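Local atomic coordinates of germination-specific N-acetylmuramoyl-L-alanine amidase, Autolysin (Clostridioides difficile, PDB entry 7RAG), a protein that probably hydrolyses the amide bond between N-acetylmuramic acid and L-alanine in peptidoglycan, using a bound zinc ion, and forms a complex with the lipoprotein GerS. Residues D128-D131 against S132-L135; Q140-L143 against K144-V147; K51-E54 against L55-S59. All coordinates share one frame; numbering follows the deposited sequence.

Contact 1. Residues D128-D131 against S132-L135; sequences DKQD and SKEL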
loop_
_atom_site.group_PDB
_atom_site.type_symbol
_atom_site.label_atom_id
_atom_site.label_comp_id
_atom_site.label_asym_id
_atom_site.label_seq_id
_atom_site.Cartn_x
_atom_site.Cartn_y
_atom_site.Cartn_z
ATOM N N ASP B 128 -32.463 -7.047 -14.320
ATOM C CA ASP B 128 -32.672 -7.957 -13.189
ATOM C C ASP B 128 -31.587 -9.019 -13.023
ATOM O O ASP B 128 -31.854 -10.085 -12.461
ATOM C CB ASP B 128 -34.025 -8.666 -13.283
ATOM C CG ASP B 128 -35.186 -7.726 -13.107
ATOM O OD1 ASP B 128 -35.036 -6.730 -12.366
ATOM O OD2 ASP B 128 -36.255 -8.000 -13.701
ATOM N N LYS B 129 -30.372 -8.786 -13.500
ATOM C CA LYS B 129 -29.249 -9.671 -13.218
ATOM C C LYS B 129 -28.299 -8.891 -12.324
ATOM O O LYS B 129 -27.692 -7.913 -12.765
ATOM C CB LYS B 129 -28.554 -10.144 -14.496
ATOM C CG LYS B 129 -29.477 -10.743 -15.538
ATOM C CD LYS B 129 -30.400 -11.798 -14.962
ATOM C CE LYS B 129 -29.976 -13.211 -15.347
ATOM N NZ LYS B 129 -28.783 -13.700 -14.572
ATOM N N GLN B 130 -28.182 -9.322 -11.069
ATOM C CA GLN B 130 -27.506 -8.510 -10.060
ATOM C C GLN B 130 -26.001 -8.468 -10.301
ATOM O O GLN B 130 -25.379 -7.399 -10.238
ATOM C CB GLN B 130 -27.810 -9.052 -8.664
ATOM C CG GLN B 130 -27.580 -8.036 -7.575
ATOM C CD GLN B 130 -28.577 -6.890 -7.657
ATOM O OE1 GLN B 130 -28.242 -5.732 -7.387
ATOM N NE2 GLN B 130 -29.814 -7.207 -8.033
ATOM N N ASP B 131 -25.402 -9.630 -10.565
ATOM C CA ASP B 131 -23.970 -9.693 -10.813
ATOM C C ASP B 131 -23.582 -8.760 -11.952
ATOM O O ASP B 131 -22.616 -7.993 -11.841
ATOM C CB ASP B 131 -23.551 -11.142 -11.118
ATOM C CG ASP B 131 -24.452 -11.818 -12.190
ATOM O OD1 ASP B 131 -25.673 -11.485 -12.250
ATOM O OD2 ASP B 131 -23.954 -12.693 -12.969
ATOM N N SER B 132 -24.356 -8.778 -13.034
ATOM C CA SER B 132 -24.037 -7.931 -14.177
ATOM C C SER B 132 -24.193 -6.462 -13.826
ATOM O O SER B 132 -23.426 -5.624 -14.308
ATOM C CB SER B 132 -24.910 -8.311 -15.366
ATOM O OG SER B 132 -24.695 -9.670 -15.704
ATOM N N LYS B 133 -25.178 -6.131 -12.982
ATOM C CA LYS B 133 -25.321 -4.749 -12.543
ATOM C C LYS B 133 -24.104 -4.306 -11.740
ATOM O O LYS B 133 -23.576 -3.204 -11.953
ATOM C CB LYS B 133 -26.606 -4.573 -11.741
ATOM C CG LYS B 133 -27.007 -3.096 -11.576
ATOM C CD LYS B 133 -28.292 -2.909 -10.756
ATOM C CE LYS B 133 -28.048 -3.246 -9.290
ATOM N NZ LYS B 133 -29.288 -3.488 -8.497
ATOM N N GLU B 134 -23.612 -5.166 -10.844
ATOM C CA GLU B 134 -22.407 -4.822 -10.093
ATOM C C GLU B 134 -21.228 -4.591 -11.032
ATOM O O GLU B 134 -20.500 -3.598 -10.906
ATOM C CB GLU B 134 -22.063 -5.923 -9.087
ATOM C CG GLU B 134 -23.126 -6.222 -8.059
ATOM C CD GLU B 134 -22.788 -7.452 -7.196
ATOM O OE1 GLU B 134 -21.655 -8.009 -7.337
ATOM O OE2 GLU B 134 -23.667 -7.852 -6.383
ATOM N N LEU B 135 -21.027 -5.503 -11.981
ATOM C CA LEU B 135 -19.913 -5.360 -12.921
ATOM C C LEU B 135 -20.042 -4.073 -13.706
ATOM O O LEU B 135 -19.064 -3.319 -13.865
ATOM C CB LEU B 135 -19.857 -6.548 -13.877
ATOM C CG LEU B 135 -18.887 -6.479 -15.066
ATOM C CD1 LEU B 135 -17.431 -6.422 -14.653
ATOM C CD2 LEU B 135 -19.107 -7.697 -15.899
#

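Contact 2. Residues Q140-L143 against K144-V147; sequences QEEL and KRVV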
loop_
_atom_site.group_PDB
_atom_site.type_symbol
_atom_site.label_atom_id
_atom_site.label_comp_id
_atom_site.label_asym_id
_atom_site.label_seq_id
_atom_site.Cartn_x
_atom_site.Cartn_y
_atom_site.Cartn_z
ATOM N N GLN B 140 -18.516 1.492 -15.058
ATOM C CA GLN B 140 -18.959 2.876 -15.217
ATOM C C GLN B 140 -18.186 3.813 -14.300
ATOM O O GLN B 140 -17.801 4.916 -14.712
ATOM C CB GLN B 140 -20.459 2.993 -14.955
ATOM C CG GLN B 140 -21.043 4.326 -15.374
ATOM C CD GLN B 140 -20.954 4.570 -16.863
ATOM O OE1 GLN B 140 -21.304 3.705 -17.663
ATOM N NE2 GLN B 140 -20.482 5.751 -17.246
ATOM N N GLU B 141 -17.936 3.391 -13.059
ATOM C CA GLU B 141 -17.101 4.179 -12.153
ATOM C C GLU B 141 -15.701 4.399 -12.729
ATOM O O GLU B 141 -15.166 5.513 -12.669
ATOM C CB GLU B 141 -17.008 3.491 -10.791
ATOM C CG GLU B 141 -17.991 3.985 -9.756
ATOM C CD GLU B 141 -18.437 2.866 -8.828
ATOM O OE1 GLU B 141 -17.738 1.816 -8.807
ATOM O OE2 GLU B 141 -19.491 3.026 -8.146
ATOM N N GLU B 142 -15.084 3.347 -13.291
ATOM C CA GLU B 142 -13.760 3.544 -13.887
ATOM C C GLU B 142 -13.819 4.402 -15.148
ATOM O O GLU B 142 -12.898 5.180 -15.410
ATOM C CB GLU B 142 -13.096 2.212 -14.194
ATOM C CG GLU B 142 -12.847 1.398 -12.971
ATOM C CD GLU B 142 -12.198 2.197 -11.877
ATOM O OE1 GLU B 142 -11.091 2.720 -12.108
ATOM O OE2 GLU B 142 -12.805 2.314 -10.785
ATOM N N LEU B 143 -14.871 4.270 -15.952
ATOM C CA LEU B 143 -14.982 5.114 -17.134
ATOM C C LEU B 143 -15.052 6.575 -16.728
ATOM O O LEU B 143 -14.381 7.429 -17.324
ATOM C CB LEU B 143 -16.202 4.718 -17.964
ATOM C CG LEU B 143 -16.175 3.372 -18.696
ATOM C CD1 LEU B 143 -17.535 3.055 -19.312
ATOM C CD2 LEU B 143 -15.121 3.359 -19.771
ATOM N N LYS B 144 -15.818 6.869 -15.670
ATOM C CA LYS B 144 -15.854 8.221 -15.119
ATOM C C LYS B 144 -14.481 8.662 -14.623
ATOM O O LYS B 144 -13.980 9.718 -15.019
ATOM C CB LYS B 144 -16.872 8.297 -13.979
ATOM C CG LYS B 144 -17.123 9.705 -13.457
ATOM C CD LYS B 144 -17.874 9.703 -12.124
ATOM C CE LYS B 144 -17.913 11.105 -11.500
ATOM N NZ LYS B 144 -18.236 11.135 -10.024
ATOM N N ARG B 145 -13.852 7.866 -13.751
ATOM C CA ARG B 145 -12.646 8.346 -13.073
ATOM C C ARG B 145 -11.485 8.494 -14.037
ATOM O O ARG B 145 -10.718 9.455 -13.943
ATOM C CB ARG B 145 -12.246 7.412 -11.934
ATOM C CG ARG B 145 -10.950 7.815 -11.237
ATOM C CD ARG B 145 -10.465 6.740 -10.254
ATOM N NE ARG B 145 -10.190 5.457 -10.905
ATOM C CZ ARG B 145 -9.018 5.125 -11.451
ATOM N NH1 ARG B 145 -8.004 5.970 -11.427
ATOM N NH2 ARG B 145 -8.847 3.946 -12.023
ATOM N N VAL B 146 -11.338 7.553 -14.966
ATOM C CA VAL B 146 -10.188 7.515 -15.856
ATOM C C VAL B 146 -10.415 8.362 -17.100
ATOM O O VAL B 146 -9.523 9.098 -17.525
ATOM C CB VAL B 146 -9.884 6.048 -16.222
ATOM C CG1 VAL B 146 -8.779 5.980 -17.240
ATOM C CG2 VAL B 146 -9.525 5.254 -14.975
ATOM N N VAL B 147 -11.585 8.275 -17.716
ATOM C CA VAL B 147 -11.758 8.872 -19.034
ATOM C C VAL B 147 -12.305 10.291 -18.947
ATOM O O VAL B 147 -11.869 11.179 -19.683
ATOM C CB VAL B 147 -12.668 7.970 -19.888
ATOM C CG1 VAL B 147 -13.166 8.725 -21.108
ATOM C CG2 VAL B 147 -11.920 6.698 -20.284
#

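Contact 3. Residues K51-E54 against L55-S59; sequences KLRE and LIESS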
loop_
_atom_site.group_PDB
_atom_site.type_symbol
_atom_site.label_atom_id
_atom_site.label_comp_id
_atom_site.label_asym_id
_atom_site.label_seq_id
_atom_site.Cartn_x
_atom_site.Cartn_y
_atom_site.Cartn_z
ATOM N N LYS B 51 -7.298 -3.646 -27.789
ATOM C CA LYS B 51 -6.530 -3.084 -26.672
ATOM C C LYS B 51 -6.876 -3.790 -25.367
ATOM O O LYS B 51 -5.981 -4.151 -24.582
ATOM C CB LYS B 51 -6.785 -1.579 -26.528
ATOM C CG LYS B 51 -6.493 -0.743 -27.769
ATOM C CD LYS B 51 -5.049 -0.793 -28.164
ATOM C CE LYS B 51 -4.745 0.195 -29.315
ATOM N NZ LYS B 51 -3.274 0.289 -29.608
ATOM N N LEU B 52 -8.181 -4.008 -25.134
ATOM C CA LEU B 52 -8.667 -4.636 -23.902
ATOM C C LEU B 52 -8.234 -6.098 -23.821
ATOM O O LEU B 52 -7.863 -6.588 -22.751
ATOM C CB LEU B 52 -10.194 -4.510 -23.834
ATOM C CG LEU B 52 -10.992 -5.064 -22.641
ATOM C CD1 LEU B 52 -10.360 -4.622 -21.308
ATOM C CD2 LEU B 52 -12.463 -4.622 -22.714
ATOM N N ARG B 53 -8.281 -6.807 -24.947
ATOM C CA ARG B 53 -7.729 -8.149 -25.040
ATOM C C ARG B 53 -6.274 -8.182 -24.577
ATOM O O ARG B 53 -5.866 -9.079 -23.829
ATOM C CB ARG B 53 -7.857 -8.638 -26.495
ATOM C CG ARG B 53 -7.412 -10.063 -26.737
ATOM C CD ARG B 53 -5.928 -10.127 -27.104
ATOM N NE ARG B 53 -5.564 -11.385 -27.745
ATOM C CZ ARG B 53 -5.672 -11.615 -29.047
ATOM N NH1 ARG B 53 -6.130 -10.649 -29.841
ATOM N NH2 ARG B 53 -5.308 -12.794 -29.550
ATOM N N GLU B 54 -5.459 -7.236 -25.057
ATOM C CA GLU B 54 -4.062 -7.226 -24.624
ATOM C C GLU B 54 -3.936 -6.990 -23.117
ATOM O O GLU B 54 -3.164 -7.681 -22.432
ATOM C CB GLU B 54 -3.274 -6.186 -25.417
ATOM C CG GLU B 54 -3.011 -6.645 -26.808
ATOM C CD GLU B 54 -2.285 -5.624 -27.658
ATOM O OE1 GLU B 54 -2.052 -4.484 -27.172
ATOM O OE2 GLU B 54 -1.958 -5.980 -28.823
ATOM N N LEU B 55 -4.712 -6.043 -22.576
ATOM C CA LEU B 55 -4.679 -5.808 -21.129
ATOM C C LEU B 55 -5.009 -7.077 -20.353
ATOM O O LEU B 55 -4.302 -7.449 -19.411
ATOM C CB LEU B 55 -5.645 -4.685 -20.736
ATOM C CG LEU B 55 -5.157 -3.292 -21.150
ATOM C CD1 LEU B 55 -6.277 -2.265 -21.016
ATOM C CD2 LEU B 55 -3.936 -2.883 -20.349
ATOM N N ILE B 56 -6.076 -7.762 -20.742
ATOM C CA ILE B 56 -6.539 -8.898 -19.956
ATOM C C ILE B 56 -5.578 -10.073 -20.085
ATOM O O ILE B 56 -5.242 -10.728 -19.092
ATOM C CB ILE B 56 -7.968 -9.279 -20.383
ATOM C CG1 ILE B 56 -8.973 -8.218 -19.913
ATOM C CG2 ILE B 56 -8.329 -10.710 -19.902
ATOM C CD1 ILE B 56 -10.340 -8.286 -20.655
ATOM N N GLU B 57 -5.142 -10.383 -21.310
ATOM C CA GLU B 57 -4.269 -11.529 -21.497
ATOM C C GLU B 57 -2.922 -11.311 -20.825
ATOM O O GLU B 57 -2.352 -12.256 -20.265
ATOM C CB GLU B 57 -4.090 -11.828 -22.981
ATOM C CG GLU B 57 -5.385 -12.212 -23.678
ATOM C CD GLU B 57 -5.185 -12.942 -25.000
ATOM O OE1 GLU B 57 -4.150 -12.709 -25.685
ATOM O OE2 GLU B 57 -6.084 -13.768 -25.363
ATOM N N SER B 58 -2.386 -10.083 -20.869
ATOM C CA SER B 58 -1.092 -9.862 -20.228
ATOM C C SER B 58 -1.186 -9.952 -18.714
ATOM O O SER B 58 -0.149 -10.071 -18.057
ATOM C CB SER B 58 -0.479 -8.513 -20.643
ATOM O OG SER B 58 -1.307 -7.422 -20.292
ATOM N N SER B 59 -2.403 -9.921 -18.163
ATOM C CA SER B 59 -2.705 -10.115 -16.744
ATOM C C SER B 59 -3.106 -11.545 -16.399
ATOM O O SER B 59 -3.644 -11.775 -15.310
ATOM C CB SER B 59 -3.852 -9.206 -16.322
ATOM O OG SER B 59 -3.436 -7.867 -16.282
HETATM O O HOH W 1 -4.797 -15.151 -27.604
#

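Contact 1. Residues D128-D131 against S132-L135
Q130 and K133 both set CG anti to the backbone N (chi1 -160° and -165°), and each chain then bends once, Q130 at chi2 and K133 at chi3, which brings the two side chains alongside each other with their ends on the same side of the helix. The result is a single polar bond at spacing i to i+3: K133 NZ donates to Q130 OE1 over 2.7 Å, arriving tilted from the plane of the amide. The methylene next to the ammonium group follows it in, CE lying 3.1 Å from Q130 OE1.

The aliphatic part of E134 rests on the same turn, its CG 3.3 Å from Q130 O, while its chain crosses that of Q130 at about a right angle. S132, on another side of the turn, is buried against Y125 and P126, and its OG is hydrogen-bonded to S171 N. The backbone opens the regular i to i+4 ladder here, with K133 N bonded to K129 O at 3.1 Å and L135 N to D131 O at 3.0 Å. With K129 at the N-cap position, this is the first turn of helix 130-147, the crossover helix of a beta-alpha-beta unit between strands 122-126 and 156-158.

Contact 2. Residues Q140-L143 against K144-V147
E142 and R145 run side by side along one flank of the helix, both ends pointing the same way, and their charged groups form a salt bridge at spacing i to i+3. One carboxylate oxygen does the work. E142 OE1 sits at the edge of the guanidinium group, where R145 NH2 donates to it over 2.6 Å, nearly in the guanidinium plane and close to the C-O axis of the acid. R145 NE reaches the same oxygen over 3.1 Å, but this second bond is weak, bent to 131° at the hydrogen. The carboxylate and guanidinium planes stand 42° apart, and two donors converge on a single oxygen, rather than the flat pairing that uses both. A bend in each chain makes the meeting possible: E142 turns at chi2, and R145, extended through chi2, turns at chi3.

V146 adds an apolar neighbour. Its CG2 lies over one face of the R145 guanidinium, offset toward the rim, and the same methyl is 3.4 Å from E142 O. Beneath these side chains the i to i+4 ladder continues, though the bond from V147 N to L143 O is the least straight of the four backbone bonds here, at 146°, as the helix widens into a pi-type turn over 144-147.

R145 has a further charged partner, since its NH1 forms a salt bridge with D85 of the lipoprotein chain, whose V87 also packs on it. The bridge to E142 may therefore steady an arginine used in the complex. Elsewhere round helix 130-147, L143, E142 and V147 lie against helix 191-211, touching A200, I203 and Y193 respectively, while Q140 is hydrogen-bonded to T123 of strand 122-126.

Contact 3. Residues K51-E54 against L55-S59
Charge pairing joins R53 to E57 one turn further on. R53 NE donates to E57 OE1 over 2.8 Å; the acid oxygen lies near the guanidinium plane, yet the donor stands above the plane of the carboxylate, the two flat groups being 82° apart. A bend at chi2 (-90°) carries the arginine across to the glutamate. Water 1 closes a second path, accepting from R53 NH2 and lying 2.9 Å from E57 OE2, one of the acceptors competing for its protons. E57 OE1 is also hydrogen-bonded to Y42 of a lipoprotein chain, so the bridge lies at the protein interface.

Apolar packing is carried by L52 and I56, whose CD1 methyls meet at 3.7 Å.

Among the backbone bonds, those from L55 N to K51 O and from I56 N to L52 O keep the helical pattern. Near its end, E54 O accepts from S58 N at 3.0 Å and has S58 OG 2.8 Å away, where the hydroxyl proton could serve either this oxygen or L55 O.

Helix 41-58 is covered on several sides. L52 and I56 touch L21 of strand 18-23, R53 and E57 reach V63 of strand 62-65, K51 forms salt bridges with E191 and E195 of helix 191-211, and E54 is hydrogen-bonded to histidines of two lipoprotein chains, H40 of one and H63 of the other.

From the N terminus, contact 3 comes first, in the C-terminal half of helix 41-58, which connects parallel strands 18-23 and 62-65. Contacts 1 and 2 follow on helix 130-147, at its start and in its last turns, between strands 122-126 and 156-158. Each contact joins adjoining turns of one helix, so none closes a long loop; the three run in series, without nesting or crossing. Contacts 1 and 2 have centres about 18 Å apart, and contact 3 lies about 18 Å from contact 2 and 23 Å from contact 1, centre to centre. Helix 191-211 packs against all three, linking the two beta-alpha-beta units, while contacts 2 and 3 also meet lipoprotein chains.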